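Local coordinates for probable E3 ubiquitin-protein ligase HERC1 (Homo sapiens, PDB 4QT6) that probably contributes, as the SPRY (B30.2) domain of a large HECT-type E3 ubiquitin ligase, a protein-binding module to that enzyme, at residues 58-61 with 62-66; 129-133 with 134-138. All coordinates share one frame; numbering follows the deposited sequence. Where two conformers were deposited one is given.

In the fold
Contacts 1 and 2 are local turns of the chain that meet at neighbouring strands of one antiparallel sheet, 55-60 and 137-142, their centres about 10 Å apart. Contact 1 is where the chain leaves its strand, and it lies at the surface; contact 2 is where the chain enters the other, and it is partly buried. The chemistry follows: 58-66 turns on a serine hydroxyl and a cis-proline, whereas 129-138 turns round leucine, valine and alanine. They are joined by a probable backbone hydrogen bond, S60 N to Y137 O at 2.9 Å, and by a salt bridge, R61 NH2 to D132 OD1 at 3.0 Å.

Contact 1: 58-61 with 62-66; sequences GVSR and WPVHD
V64 lays its CG2 methyl over the S60 hydroxyl and the R61 carbonyl, 3.5 Å from S60 OG. With chi1 at 169°, CG1 stands anti to the backbone N and CG2 anti to the carbonyl carbon, which puts CG2 against S60 OG and R61 O. The methyl thus packs on a hydroxyl-carbonyl pair that is itself hydrogen-bonded: S60 OG donates to R61 O over 2.7 Å, in the carbonyl plane and on a lone pair, with a C=O...donor angle of 130°. Serine suits the place because its short side chain, with OG anti to its own N (chi1 -174°), reaches the next residue's carbonyl and helps to hold it as the chain leaves the strand. R61 O also lies at the edge of the W62 ring, near the ring plane.

The W62-P63 peptide is cis, a geometry that proline tolerates far better than other residues, and it contributes to the bend; R61 O and P63 O end 3.8 Å apart. W62 leans on Y27 and L29 of strand 26-30 and on Y137, which a broad indole at the surface can cover. R61 runs extended from CG to NE, its charged end going to D132. The loop, with its cis-proline, carries the chain from strand 55-60 toward strand 75-79 of the SPRY beta-sandwich.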
ATOM      1  N   GLY A  58      -0.956   0.060   1.072  1.00 16.62           N
ATOM      2  CA  GLY A  58      -2.002   0.583   1.927  1.00 16.39           C
ATOM      3  C   GLY A  58      -2.584   1.855   1.376  1.00 15.32           C
ATOM      4  O   GLY A  58      -2.861   1.940   0.174  1.00 14.96           O
ATOM      5  N   VAL A  59      -2.814   2.820   2.261  1.00 16.21           N
ATOM      6  CA  VAL A  59      -3.321   4.137   1.876  1.00 16.47           C
ATOM      7  C   VAL A  59      -2.521   5.243   2.566  1.00 17.06           C
ATOM      8  O   VAL A  59      -1.891   5.001   3.605  1.00 18.17           O
ATOM      9  CB  VAL A  59      -4.827   4.291   2.199  1.00 16.48           C
ATOM     10  CG1 VAL A  59      -5.650   3.378   1.303  1.00 16.50           C
ATOM     11  CG2 VAL A  59      -5.106   4.017   3.671  1.00 17.58           C
ATOM     12  N   SER A  60      -2.539   6.421   1.964  1.00 16.83           N
ATOM     13  CA  SER A  60      -1.771   7.574   2.428  1.00 16.52           C
ATOM     14  C   SER A  60      -2.542   8.871   2.280  1.00 17.62           C
ATOM     15  O   SER A  60      -3.309   9.073   1.321  1.00 17.27           O
ATOM     16  CB  SER A  60      -0.480   7.708   1.633  1.00 16.96           C
ATOM     17  OG  SER A  60       0.348   8.735   2.162  1.00 17.24           O
ATOM     18  N   ARG A  61      -2.257   9.777   3.213  1.00 17.82           N
ATOM     19  CA  ARG A  61      -2.543  11.191   3.042  1.00 19.50           C
ATOM     20  C   ARG A  61      -1.625  11.809   2.017  1.00 18.92           C
ATOM     21  O   ARG A  61      -0.542  11.277   1.725  1.00 19.24           O
ATOM     22  CB  ARG A  61      -2.297  11.924   4.362  1.00 22.06           C
ATOM     23  CG  ARG A  61      -3.264  11.558   5.445  1.00 23.46           C
ATOM     24  CD  ARG A  61      -2.909  12.332   6.703  1.00 24.49           C
ATOM     25  NE  ARG A  61      -4.027  12.308   7.642  1.00 25.23           N
ATOM     26  CZ  ARG A  61      -4.130  11.531   8.713  1.00 25.94           C
ATOM     27  NH1 ARG A  61      -3.179  10.673   9.089  1.00 24.00           N
ATOM     28  NH2 ARG A  61      -5.211  11.652   9.454  1.00 25.53           N
ATOM     29  N   TRP A  62      -2.025  12.970   1.503  1.00 20.74           N
ATOM     30  CA  TRP A  62      -1.156  13.790   0.675  1.00 23.21           C
ATOM     31  C   TRP A  62      -1.271  15.239   1.153  1.00 23.62           C
ATOM     32  O   TRP A  62      -2.392  15.716   1.319  1.00 24.32           O
ATOM     33  CB  TRP A  62      -1.572  13.690  -0.779  1.00 24.02           C
ATOM     34  CG  TRP A  62      -0.662  14.457  -1.680  1.00 26.67           C
ATOM     35  CD1 TRP A  62      -0.949  15.607  -2.346  1.00 29.47           C
ATOM     36  CD2 TRP A  62       0.687  14.118  -2.014  1.00 26.22           C
ATOM     37  NE1 TRP A  62       0.149  16.017  -3.067  1.00 32.56           N
ATOM     38  CE2 TRP A  62       1.162  15.117  -2.882  1.00 28.79           C
ATOM     39  CE3 TRP A  62       1.532  13.071  -1.664  1.00 25.66           C
ATOM     40  CZ2 TRP A  62       2.447  15.095  -3.401  1.00 29.66           C
ATOM     41  CZ3 TRP A  62       2.804  13.049  -2.179  1.00 28.16           C
ATOM     42  CH2 TRP A  62       3.244  14.047  -3.047  1.00 29.04           C
ATOM     43  N   PRO A  63      -0.154  15.951   1.374  1.00 26.85           N
ATOM     44  CA  PRO A  63       1.226  15.512   1.172  1.00 26.47           C
ATOM     45  C   PRO A  63       1.744  14.507   2.198  1.00 25.66           C
ATOM     46  O   PRO A  63       1.143  14.310   3.244  1.00 26.98           O
ATOM     47  CB  PRO A  63       2.020  16.827   1.308  1.00 29.40           C
ATOM     48  CG  PRO A  63       1.191  17.653   2.213  1.00 29.43           C
ATOM     49  CD  PRO A  63      -0.225  17.359   1.808  1.00 29.34           C
ATOM     50  N   VAL A  64       2.833  13.841   1.842  1.00 26.13           N
ATOM     51  CA  VAL A  64       3.520  12.897   2.703  1.00 24.14           C
ATOM     52  C   VAL A  64       4.657  13.646   3.402  1.00 25.56           C
ATOM     53  O   VAL A  64       5.500  14.276   2.741  1.00 26.93           O
ATOM     54  CB  VAL A  64       4.094  11.733   1.869  1.00 23.83           C
ATOM     55  CG1 VAL A  64       5.053  10.864   2.676  1.00 23.88           C
ATOM     56  CG2 VAL A  64       2.942  10.893   1.327  1.00 24.15           C
ATOM     57  N   HIS A  65       4.666  13.596   4.730  1.00 27.85           N
ATOM     58  CA  HIS A  65       5.787  14.136   5.517  1.00 28.70           C
ATOM     59  C   HIS A  65       6.664  13.058   6.137  1.00 31.01           C
ATOM     60  O   HIS A  65       7.856  13.282   6.358  1.00 33.86           O
ATOM     61  CB  HIS A  65       5.244  15.043   6.615  1.00 31.06           C
ATOM     62  CG  HIS A  65       4.524  16.242   6.087  1.00 33.21           C
ATOM     63  ND1 HIS A  65       3.180  16.451   6.287  1.00 35.58           N
ATOM     64  CD2 HIS A  65       4.956  17.278   5.332  1.00 35.14           C
ATOM     65  CE1 HIS A  65       2.813  17.570   5.689  1.00 35.53           C
ATOM     66  NE2 HIS A  65       3.874  18.092   5.105  1.00 36.12           N
ATOM     67  N   ASP A  66       6.078  11.907   6.444  1.00 26.55           N
ATOM     68  CA  ASP A  66       6.777  10.787   7.026  1.00 26.16           C
ATOM     69  C   ASP A  66       6.328   9.555   6.267  1.00 24.80           C
ATOM     70  O   ASP A  66       5.126   9.281   6.217  1.00 23.33           O
ATOM     71  CB  ASP A  66       6.404  10.669   8.512  1.00 26.94           C
ATOM     72  CG  ASP A  66       7.131   9.544   9.224  1.00 25.31           C
ATOM     73  OD1 ASP A  66       7.846   8.749   8.581  1.00 25.39           O
ATOM     74  OD2 ASP A  66       6.952   9.412  10.458  1.00 24.48           O
TER

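Contact 2: 129-133 with 134-138; sequences EDVDA and AELYP
L136 is the hub of this turn, its two methyls touching two residues of 129-133. CD1 meets V131 CG1 at 3.6 Å, and CD2 meets A133 CB at the same distance, while the branch carbon CG of L136 lies 3.7 Å from that alanine methyl. The turn belongs to the SPRY beta-sandwich, where it carries the chain across from strand 125-128 at the edge of one sheet to strand 137-142 inside the other.

V131 and L136 run at a slant to each other and meet through one methyl each, CG1 and CD1. V131 sets CG1 anti to its backbone N (chi1 172°), which aims that branch at the leucine. A133 suits its place because its single CB fits against both CG and CD2 of L136. An alanine at the leucine position would probably leave V131 CG1 and A133 CB without their common partner and open a gap between the turn and W76.

The next shell fixes these groups. W76 of strand 75-79 packs on V131 and L136, and M110, from a loop, on the leucine. Backbone hydrogen bonds of V131 with R113 and of L136 with V34 hold the two arms of the turn. Aspartate fits the outer position at 132, since its CB points away from 134-138 and its carboxylate can pair with a charge at the surface, that of R61. Back at the hub, the two methyls of the leucine share the alanine unequally: besides the closer CD2, L136 CD1 also comes to 4.1 Å from A133 CB.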
ATOM      1  N   GLU A 129      -8.939   0.513  12.401  1.00 24.88           N
ATOM      2  CA  GLU A 129     -10.143   1.239  12.728  1.00 26.18           C
ATOM      3  C   GLU A 129      -9.820   2.683  13.042  1.00 24.22           C
ATOM      4  O   GLU A 129      -8.646   3.076  13.123  1.00 24.64           O
ATOM      5  CB  GLU A 129     -10.833   0.578  13.925  1.00 27.32           C
ATOM      6  CG  GLU A 129     -11.307  -0.836  13.667  1.00 31.11           C
ATOM      7  CD  GLU A 129     -11.906  -1.474  14.910  1.00 34.51           C
ATOM      8  OE1 GLU A 129     -13.149  -1.448  15.041  1.00 37.78           O
ATOM      9  OE2 GLU A 129     -11.134  -1.995  15.736  1.00 36.20           O
ATOM     10  N   ASP A 130     -10.869   3.482  13.189  1.00 25.73           N
ATOM     11  CA  ASP A 130     -10.763   4.896  13.567  0.50 26.96           C
ATOM     12  C   ASP A 130      -9.890   5.656  12.563  1.00 26.31           C
ATOM     13  O   ASP A 130      -9.108   6.520  12.918  1.00 25.63           O
ATOM     14  CB  ASP A 130     -10.199   5.067  14.999  0.50 28.81           C
ATOM     15  CG  ASP A 130     -10.965   4.264  16.048  0.50 29.92           C
ATOM     16  OD1 ASP A 130     -12.156   4.555  16.294  0.50 32.70           O
ATOM     17  OD2 ASP A 130     -10.357   3.357  16.648  0.50 33.69           O
ATOM     18  N   VAL A 131     -10.038   5.327  11.286  1.00 24.61           N
ATOM     19  CA  VAL A 131      -9.265   5.999  10.256  1.00 24.45           C
ATOM     20  C   VAL A 131      -9.697   7.459  10.186  1.00 24.58           C
ATOM     21  O   VAL A 131     -10.856   7.745   9.986  1.00 28.07           O
ATOM     22  CB  VAL A 131      -9.444   5.276   8.904  1.00 22.59           C
ATOM     23  CG1 VAL A 131      -8.808   6.058   7.759  1.00 23.93           C
ATOM     24  CG2 VAL A 131      -8.868   3.889   9.012  1.00 22.63           C
ATOM     25  N   ASP A 132      -8.762   8.378  10.328  1.00 22.91           N
ATOM     26  CA  ASP A 132      -9.076   9.767  10.630  1.00 24.87           C
ATOM     27  C   ASP A 132      -8.522  10.788   9.637  1.00 23.34           C
ATOM     28  O   ASP A 132      -8.160  11.896   9.997  1.00 23.93           O
ATOM     29  CB  ASP A 132      -8.629  10.075  12.071  1.00 25.97           C
ATOM     30  CG  ASP A 132      -7.117   9.932  12.282  1.00 28.72           C
ATOM     31  OD1 ASP A 132      -6.372   9.574  11.335  1.00 25.74           O
ATOM     32  OD2 ASP A 132      -6.663  10.178  13.427  1.00 29.48           O
ATOM     33  N   ALA A 133      -8.450  10.397   8.361  1.00 21.74           N
ATOM     34  CA  ALA A 133      -8.147  11.339   7.282  1.00 20.97           C
ATOM     35  C   ALA A 133      -9.380  11.638   6.461  1.00 20.85           C
ATOM     36  O   ALA A 133     -10.260  10.788   6.328  1.00 23.73           O
ATOM     37  CB  ALA A 133      -7.063  10.800   6.381  1.00 22.08           C
ATOM     38  N   ALA A 134      -9.435  12.860   5.935  1.00 19.07           N
ATOM     39  CA  ALA A 134     -10.524  13.279   5.096  1.00 19.09           C
ATOM     40  C   ALA A 134     -10.412  12.721   3.691  1.00 19.49           C
ATOM     41  O   ALA A 134     -11.443  12.455   3.056  1.00 19.86           O
ATOM     42  CB  ALA A 134     -10.594  14.786   5.024  1.00 20.89           C
ATOM     43  N   GLU A 135      -9.185  12.611   3.190  1.00 18.30           N
ATOM     44  CA  GLU A 135      -8.965  12.101   1.841  1.00 18.21           C
ATOM     45  C   GLU A 135      -7.768  11.164   1.856  1.00 18.22           C
ATOM     46  O   GLU A 135      -6.718  11.488   2.419  1.00 18.02           O
ATOM     47  CB  GLU A 135      -8.724  13.244   0.867  1.00 18.08           C
ATOM     48  CG  GLU A 135      -8.491  12.792  -0.574  1.00 18.98           C
ATOM     49  CD  GLU A 135      -8.799  13.831  -1.621  1.00 21.44           C
ATOM     50  OE1 GLU A 135      -8.919  15.023  -1.305  1.00 23.02           O
ATOM     51  OE2 GLU A 135      -8.948  13.428  -2.805  1.00 25.03           O
ATOM     52  N   LEU A 136      -7.921  10.007   1.226  1.00 17.63           N
ATOM     53  CA  LEU A 136      -6.872   8.985   1.232  1.00 18.00           C
ATOM     54  C   LEU A 136      -6.645   8.438  -0.154  1.00 17.57           C
ATOM     55  O   LEU A 136      -7.576   8.342  -0.969  1.00 18.10           O
ATOM     56  CB  LEU A 136      -7.170   7.841   2.207  1.00 19.06           C
ATOM     57  CG  LEU A 136      -7.022   8.236   3.681  1.00 19.31           C
ATOM     58  CD1 LEU A 136      -7.576   7.149   4.598  1.00 19.78           C
ATOM     59  CD2 LEU A 136      -5.558   8.504   3.997  1.00 20.68           C
ATOM     60  N   TYR A 137      -5.386   8.108  -0.422  1.00 15.98           N
ATOM     61  CA  TYR A 137      -4.999   7.565  -1.726  1.00 16.44           C
ATOM     62  C   TYR A 137      -4.411   6.192  -1.528  1.00 16.10           C
ATOM     63  O   TYR A 137      -3.565   6.003  -0.672  1.00 16.54           O
ATOM     64  CB  TYR A 137      -3.925   8.425  -2.396  1.00 16.64           C
ATOM     65  CG  TYR A 137      -4.321   9.844  -2.635  1.00 16.51           C
ATOM     66  CD1 TYR A 137      -4.303  10.783  -1.587  1.00 18.62           C
ATOM     67  CD2 TYR A 137      -4.708  10.269  -3.887  1.00 17.78           C
ATOM     68  CE1 TYR A 137      -4.688  12.090  -1.808  1.00 19.31           C
ATOM     69  CE2 TYR A 137      -5.095  11.584  -4.100  1.00 19.66           C
ATOM     70  CZ  TYR A 137      -5.062  12.480  -3.057  1.00 19.92           C
ATOM     71  OH  TYR A 137      -5.443  13.787  -3.308  1.00 23.42           O
ATOM     72  N   PRO A 138      -4.811   5.222  -2.358  1.00 15.75           N
ATOM     73  CA  PRO A 138      -4.024   3.980  -2.444  1.00 14.89           C
ATOM     74  C   PRO A 138      -2.535   4.262  -2.612  1.00 15.22           C
ATOM     75  O   PRO A 138      -2.161   5.206  -3.321  1.00 16.09           O
ATOM     76  CB  PRO A 138      -4.607   3.287  -3.679  1.00 15.02           C
ATOM     77  CG  PRO A 138      -6.005   3.789  -3.750  1.00 15.19           C
ATOM     78  CD  PRO A 138      -5.964   5.214  -3.287  1.00 15.01           C
TER